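Local atomic coordinates of putative alpha-galactosidase (Bacteroides fragilis, PDB entry 4NZJ), a protein that probably hydrolyses terminal, non-reducing alpha-D-galactose residues from alpha-D-galactosides, as a member of glycosyl hydrolase family 27. Residues A[7-19]-A[30-42]. Residues are numbered along the deposited sequence; the frame is centred on the assembly and turned at random. Where two conformers were deposited one is given.
Sequences KVFEGKPRINSPH and IFYIPTSGQRPMQ
R14 and S36 form an antiparallel hydrogen-bonded pair, R14 N to S36 O and S36 N to R14 O both 2.9 Å, and N16 N to P34 O continues the pairing, which sets 14-15 as an edge strand beside 28-36 in the N-terminal Ig-like domain. Beyond the pairing, the type I turn from K7 to E10 meets G37 through V8 O, which accepts from G37 N at 2.7 Å; Q38 N donates to G11 O. The R14 guanidinium lies with one face over S36 CB, 3.3 Å from R14 NH2. Its chain bends at chi3 (-72°), and two carbonyls sit in its plane: NH1 reaches E10 O and NH2 reaches K7 O, which fixes the plane's rotation. On the other face of the two-strand pairing, I15 CG1 runs alongside T35 CG2, and I15 CG2 meets I33 CG2 at 3.8 Å. R39 turns back to grip T35 O with NH1 and NH2, and its NH2 also salt-bridges D133. The F9 ring stands 82° from that guanidinium and presents its edge to NH1, 3.7 Å from F9 CD1. N16 ND2 donates to S36 OG at 2.8 Å with an angle of 162°, the hydroxyl oxygen lying in the N16 amide plane.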
loop_
_atom_site.group_PDB
_atom_site.type_symbol
_atom_site.label_atom_id
_atom_site.label_comp_id
_atom_site.label_asym_id
_atom_site.label_seq_id
_atom_site.Cartn_x
_atom_site.Cartn_y
_atom_site.Cartn_z
ATOM N N LYS A 7 -12.714 16.429 8.753
ATOM C CA LYS A 7 -11.842 15.424 9.347
ATOM C C LYS A 7 -12.464 14.032 9.243
ATOM O O LYS A 7 -13.648 13.885 8.925
ATOM C CB LYS A 7 -11.538 15.769 10.807
ATOM C CG LYS A 7 -10.746 17.058 10.969
ATOM C CD LYS A 7 -10.420 17.344 12.425
ATOM C CE LYS A 7 -9.596 18.616 12.564
ATOM N NZ LYS A 7 -9.152 18.856 13.966
ATOM N N VAL A 8 -11.651 13.019 9.519
ATOM C CA VAL A 8 -12.034 11.627 9.283
ATOM C C VAL A 8 -13.265 11.177 10.080
ATOM O O VAL A 8 -14.066 10.399 9.568
ATOM C CB VAL A 8 -10.838 10.659 9.506
ATOM C CG1 VAL A 8 -10.391 10.639 10.960
ATOM C CG2 VAL A 8 -11.186 9.253 9.035
ATOM N N PHE A 9 -13.426 11.662 11.311
ATOM C CA PHE A 9 -14.567 11.266 12.136
ATOM C C PHE A 9 -15.575 12.394 12.352
ATOM O O PHE A 9 -16.182 12.502 13.415
ATOM C CB PHE A 9 -14.092 10.690 13.471
ATOM C CG PHE A 9 -13.204 9.488 13.316
ATOM C CD1 PHE A 9 -13.624 8.396 12.567
ATOM C CD2 PHE A 9 -11.953 9.446 13.911
ATOM C CE1 PHE A 9 -12.813 7.287 12.410
ATOM C CE2 PHE A 9 -11.135 8.335 13.757
ATOM C CZ PHE A 9 -11.567 7.255 13.008
ATOM N N GLU A 10 -15.766 13.220 11.334
ATOM C CA GLU A 10 -16.834 14.217 11.385
ATOM C C GLU A 10 -17.601 14.265 10.073
ATOM O O GLU A 10 -17.090 13.876 9.025
ATOM C CB GLU A 10 -16.283 15.597 11.752
ATOM C CG GLU A 10 -15.402 16.240 10.697
ATOM C CD GLU A 10 -15.093 17.701 10.996
ATOM O OE1 GLU A 10 -16.001 18.438 11.438
ATOM O OE2 GLU A 10 -13.936 18.117 10.774
ATOM N N GLY A 11 -18.841 14.741 10.151
ATOM C CA GLY A 11 -19.683 14.892 8.977
ATOM C C GLY A 11 -20.456 13.640 8.620
ATOM O O GLY A 11 -20.421 12.633 9.338
ATOM N N LYS A 12 -21.167 13.717 7.500
ATOM C CA LYS A 12 -21.931 12.593 6.987
ATOM C C LYS A 12 -20.977 11.500 6.514
ATOM O O LYS A 12 -19.798 11.773 6.263
ATOM C CB LYS A 12 -22.856 13.040 5.848
ATOM C CG LYS A 12 -22.154 13.480 4.569
ATOM C CD LYS A 12 -23.162 13.871 3.496
ATOM C CE LYS A 12 -23.761 12.649 2.809
ATOM N NZ LYS A 12 -25.023 12.973 2.090
ATOM N N PRO A 13 -21.477 10.260 6.387
ATOM C CA PRO A 13 -20.579 9.172 6.006
ATOM C C PRO A 13 -19.975 9.387 4.629
ATOM O O PRO A 13 -20.603 9.999 3.765
ATOM C CB PRO A 13 -21.491 7.939 5.995
ATOM C CG PRO A 13 -22.689 8.324 6.783
ATOM C CD PRO A 13 -22.863 9.788 6.537
ATOM N N ARG A 14 -18.751 8.909 4.448
ATOM C CA ARG A 14 -18.099 8.889 3.145
ATOM C C ARG A 14 -17.406 7.538 3.042
ATOM O O ARG A 14 -16.422 7.290 3.739
ATOM C CB ARG A 14 -17.096 10.051 3.010
ATOM C CG ARG A 14 -17.694 11.400 3.400
ATOM C CD ARG A 14 -16.734 12.575 3.294
ATOM N NE ARG A 14 -15.689 12.616 4.322
ATOM C CZ ARG A 14 -15.870 12.904 5.614
ATOM N NH1 ARG A 14 -17.077 13.144 6.116
ATOM N NH2 ARG A 14 -14.818 12.927 6.427
ATOM N N ILE A 15 -17.948 6.650 2.210
ATOM C CA ILE A 15 -17.330 5.343 1.986
ATOM C C ILE A 15 -16.135 5.545 1.061
ATOM O O ILE A 15 -16.283 6.031 -0.066
ATOM C CB ILE A 15 -18.310 4.318 1.380
ATOM C CG1 ILE A 15 -19.451 4.043 2.364
ATOM C CG2 ILE A 15 -17.585 3.022 1.025
ATOM C CD1 ILE A 15 -20.605 3.248 1.781
ATOM N N ASN A 16 -14.960 5.185 1.561
ATOM C CA ASN A 16 -13.702 5.462 0.878
ATOM C C ASN A 16 -13.192 4.274 0.066
ATOM O O ASN A 16 -13.744 3.171 0.138
ATOM C CB ASN A 16 -12.652 5.911 1.904
ATOM C CG ASN A 16 -13.067 7.170 2.650
ATOM O OD1 ASN A 16 -13.523 8.138 2.040
ATOM N ND2 ASN A 16 -12.909 7.168 3.974
ATOM N N SER A 17 -12.141 4.529 -0.716
ATOM C CA SER A 17 -11.451 3.499 -1.492
ATOM C C SER A 17 -10.788 2.474 -0.568
ATOM O O SER A 17 -10.470 2.796 0.581
ATOM C CB SER A 17 -10.396 4.154 -2.393
ATOM O OG SER A 17 -11.005 5.063 -3.297
ATOM N N PRO A 18 -10.536 1.246 -1.071
ATOM C CA PRO A 18 -10.737 0.752 -2.444
ATOM C C PRO A 18 -12.181 0.418 -2.762
ATOM O O PRO A 18 -12.933 0.050 -1.868
ATOM C CB PRO A 18 -9.904 -0.531 -2.479
ATOM C CG PRO A 18 -9.889 -1.006 -1.067
ATOM C CD PRO A 18 -9.894 0.231 -0.215
ATOM N N HIS A 19 -12.545 0.517 -4.040
ATOM C CA HIS A 19 -13.878 0.146 -4.512
ATOM C C HIS A 19 -13.867 -1.161 -5.319
ATOM O O HIS A 19 -14.843 -1.501 -5.994
ATOM C CB HIS A 19 -14.459 1.281 -5.361
ATOM C CG HIS A 19 -14.490 2.605 -4.658
ATOM N ND1 HIS A 19 -15.274 2.842 -3.548
ATOM C CD2 HIS A 19 -13.839 3.766 -4.911
ATOM C CE1 HIS A 19 -15.098 4.088 -3.144
ATOM N NE2 HIS A 19 -14.231 4.669 -3.953
ATOM N N ILE A 30 -12.071 -11.190 4.258
ATOM C CA ILE A 30 -12.355 -10.142 5.245
ATOM C C ILE A 30 -12.152 -8.772 4.622
ATOM O O ILE A 30 -11.121 -8.507 4.021
ATOM C CB ILE A 30 -11.465 -10.262 6.503
ATOM C CG1 ILE A 30 -11.732 -11.600 7.203
ATOM C CG2 ILE A 30 -11.739 -9.103 7.459
ATOM C CD1 ILE A 30 -11.033 -11.781 8.530
ATOM N N PHE A 31 -13.152 -7.907 4.751
ATOM C CA PHE A 31 -13.028 -6.536 4.283
ATOM C C PHE A 31 -13.780 -5.585 5.196
ATOM O O PHE A 31 -15.006 -5.646 5.299
ATOM C CB PHE A 31 -13.565 -6.390 2.858
ATOM C CG PHE A 31 -13.395 -5.011 2.291
ATOM C CD1 PHE A 31 -12.131 -4.536 1.980
ATOM C CD2 PHE A 31 -14.495 -4.186 2.070
ATOM C CE1 PHE A 31 -11.964 -3.262 1.454
ATOM C CE2 PHE A 31 -14.334 -2.914 1.543
ATOM C CZ PHE A 31 -13.066 -2.453 1.234
ATOM N N TYR A 32 -13.033 -4.713 5.864
ATOM C CA TYR A 32 -13.636 -3.612 6.593
ATOM C C TYR A 32 -13.908 -2.494 5.596
ATOM O O TYR A 32 -13.031 -2.122 4.817
ATOM C CB TYR A 32 -12.716 -3.108 7.712
ATOM C CG TYR A 32 -13.190 -1.824 8.353
ATOM C CD1 TYR A 32 -14.221 -1.828 9.289
ATOM C CD2 TYR A 32 -12.627 -0.601 8.007
ATOM C CE1 TYR A 32 -14.665 -0.652 9.876
ATOM C CE2 TYR A 32 -13.062 0.574 8.594
ATOM C CZ TYR A 32 -14.084 0.542 9.525
ATOM O OH TYR A 32 -14.541 1.702 10.110
ATOM N N ILE A 33 -15.123 -1.963 5.632
ATOM C CA ILE A 33 -15.523 -0.902 4.716
ATOM C C ILE A 33 -14.974 0.429 5.239
ATOM O O ILE A 33 -15.491 0.961 6.218
ATOM C CB ILE A 33 -17.051 -0.821 4.578
ATOM C CG1 ILE A 33 -17.617 -2.160 4.082
ATOM C CG2 ILE A 33 -17.435 0.319 3.636
ATOM C CD1 ILE A 33 -19.102 -2.319 4.331
ATOM N N PRO A 34 -13.916 0.968 4.600
ATOM C CA PRO A 34 -13.317 2.178 5.155
ATOM C C PRO A 34 -14.267 3.352 4.997
ATOM O O PRO A 34 -14.666 3.677 3.880
ATOM C CB PRO A 34 -12.043 2.369 4.312
ATOM C CG PRO A 34 -11.881 1.110 3.517
ATOM C CD PRO A 34 -13.280 0.612 3.321
ATOM N N THR A 35 -14.648 3.962 6.114
ATOM C CA THR A 35 -15.733 4.939 6.116
ATOM C C THR A 35 -15.432 6.138 7.009
ATOM O O THR A 35 -15.311 6.002 8.228
ATOM C CB THR A 35 -17.060 4.294 6.577
ATOM O OG1 THR A 35 -17.212 3.009 5.962
ATOM C CG2 THR A 35 -18.237 5.158 6.206
ATOM N N SER A 36 -15.314 7.314 6.398
ATOM C CA SER A 36 -15.175 8.547 7.155
ATOM C C SER A 36 -16.545 8.998 7.646
ATOM O O SER A 36 -17.571 8.607 7.087
ATOM C CB SER A 36 -14.536 9.638 6.296
ATOM O OG SER A 36 -13.250 9.252 5.861
ATOM N N GLY A 37 -16.565 9.813 8.696
ATOM C CA GLY A 37 -17.807 10.402 9.187
ATOM C C GLY A 37 -17.970 10.244 10.679
ATOM O O GLY A 37 -17.306 9.415 11.307
ATOM N N GLN A 38 -18.870 11.031 11.260
ATOM C CA GLN A 38 -19.063 10.965 12.702
ATOM C C GLN A 38 -19.636 9.602 13.095
ATOM O O GLN A 38 -20.371 8.980 12.326
ATOM C CB GLN A 38 -19.932 12.121 13.213
ATOM C CG GLN A 38 -21.432 11.891 13.171
ATOM C CD GLN A 38 -22.183 12.905 14.012
ATOM O OE1 GLN A 38 -21.815 14.078 14.056
ATOM N NE2 GLN A 38 -23.236 12.458 14.687
ATOM N N ARG A 39 -19.265 9.140 14.285
ATOM C CA ARG A 39 -19.817 7.920 14.862
ATOM C C ARG A 39 -20.902 8.288 15.878
ATOM O O ARG A 39 -20.914 9.414 16.380
ATOM C CB ARG A 39 -18.705 7.095 15.524
ATOM C CG ARG A 39 -18.098 6.027 14.625
ATOM C CD ARG A 39 -17.444 6.583 13.364
ATOM N NE ARG A 39 -16.879 5.499 12.564
ATOM C CZ ARG A 39 -16.389 5.617 11.330
ATOM N NH1 ARG A 39 -16.373 6.787 10.702
ATOM N NH2 ARG A 39 -15.905 4.543 10.719
ATOM N N PRO A 40 -21.813 7.346 16.196
ATOM C CA PRO A 40 -21.883 5.953 15.735
ATOM C C PRO A 40 -22.310 5.797 14.272
ATOM O O PRO A 40 -22.988 6.667 13.716
ATOM C CB PRO A 40 -22.916 5.318 16.674
ATOM C CG PRO A 40 -23.768 6.449 17.112
ATOM C CD PRO A 40 -22.866 7.645 17.184
HETATM N N MSE A 41 -21.901 4.679 13.678
HETATM C CA MSE A 41 -22.114 4.407 12.255
HETATM C C MSE A 41 -22.782 3.067 12.100
HETATM O O MSE A 41 -22.528 2.148 12.874
HETATM C CB MSE A 41 -20.730 4.422 11.596
HETATM C CG MSE A 41 -20.710 4.236 10.078
HETATM SE SE MSE A 41 -21.242 5.878 9.126
HETATM C CE MSE A 41 -19.586 6.922 9.353
ATOM N N GLN A 42 -23.638 2.950 11.088
ATOM C CA GLN A 42 -24.285 1.685 10.750
ATOM C C GLN A 42 -24.069 1.394 9.271
ATOM O O GLN A 42 -24.191 2.289 8.433
ATOM C CB GLN A 42 -25.781 1.747 11.061
ATOM C CG GLN A 42 -26.583 0.579 10.502
ATOM C CD GLN A 42 -28.011 0.559 11.001
ATOM O OE1 GLN A 42 -28.946 0.786 10.235
ATOM N NE2 GLN A 42 -28.187 0.295 12.293
HETATM O O HOH W 1 -17.430 10.628 15.617
HETATM O O HOH W 2 -19.575 15.654 12.817
#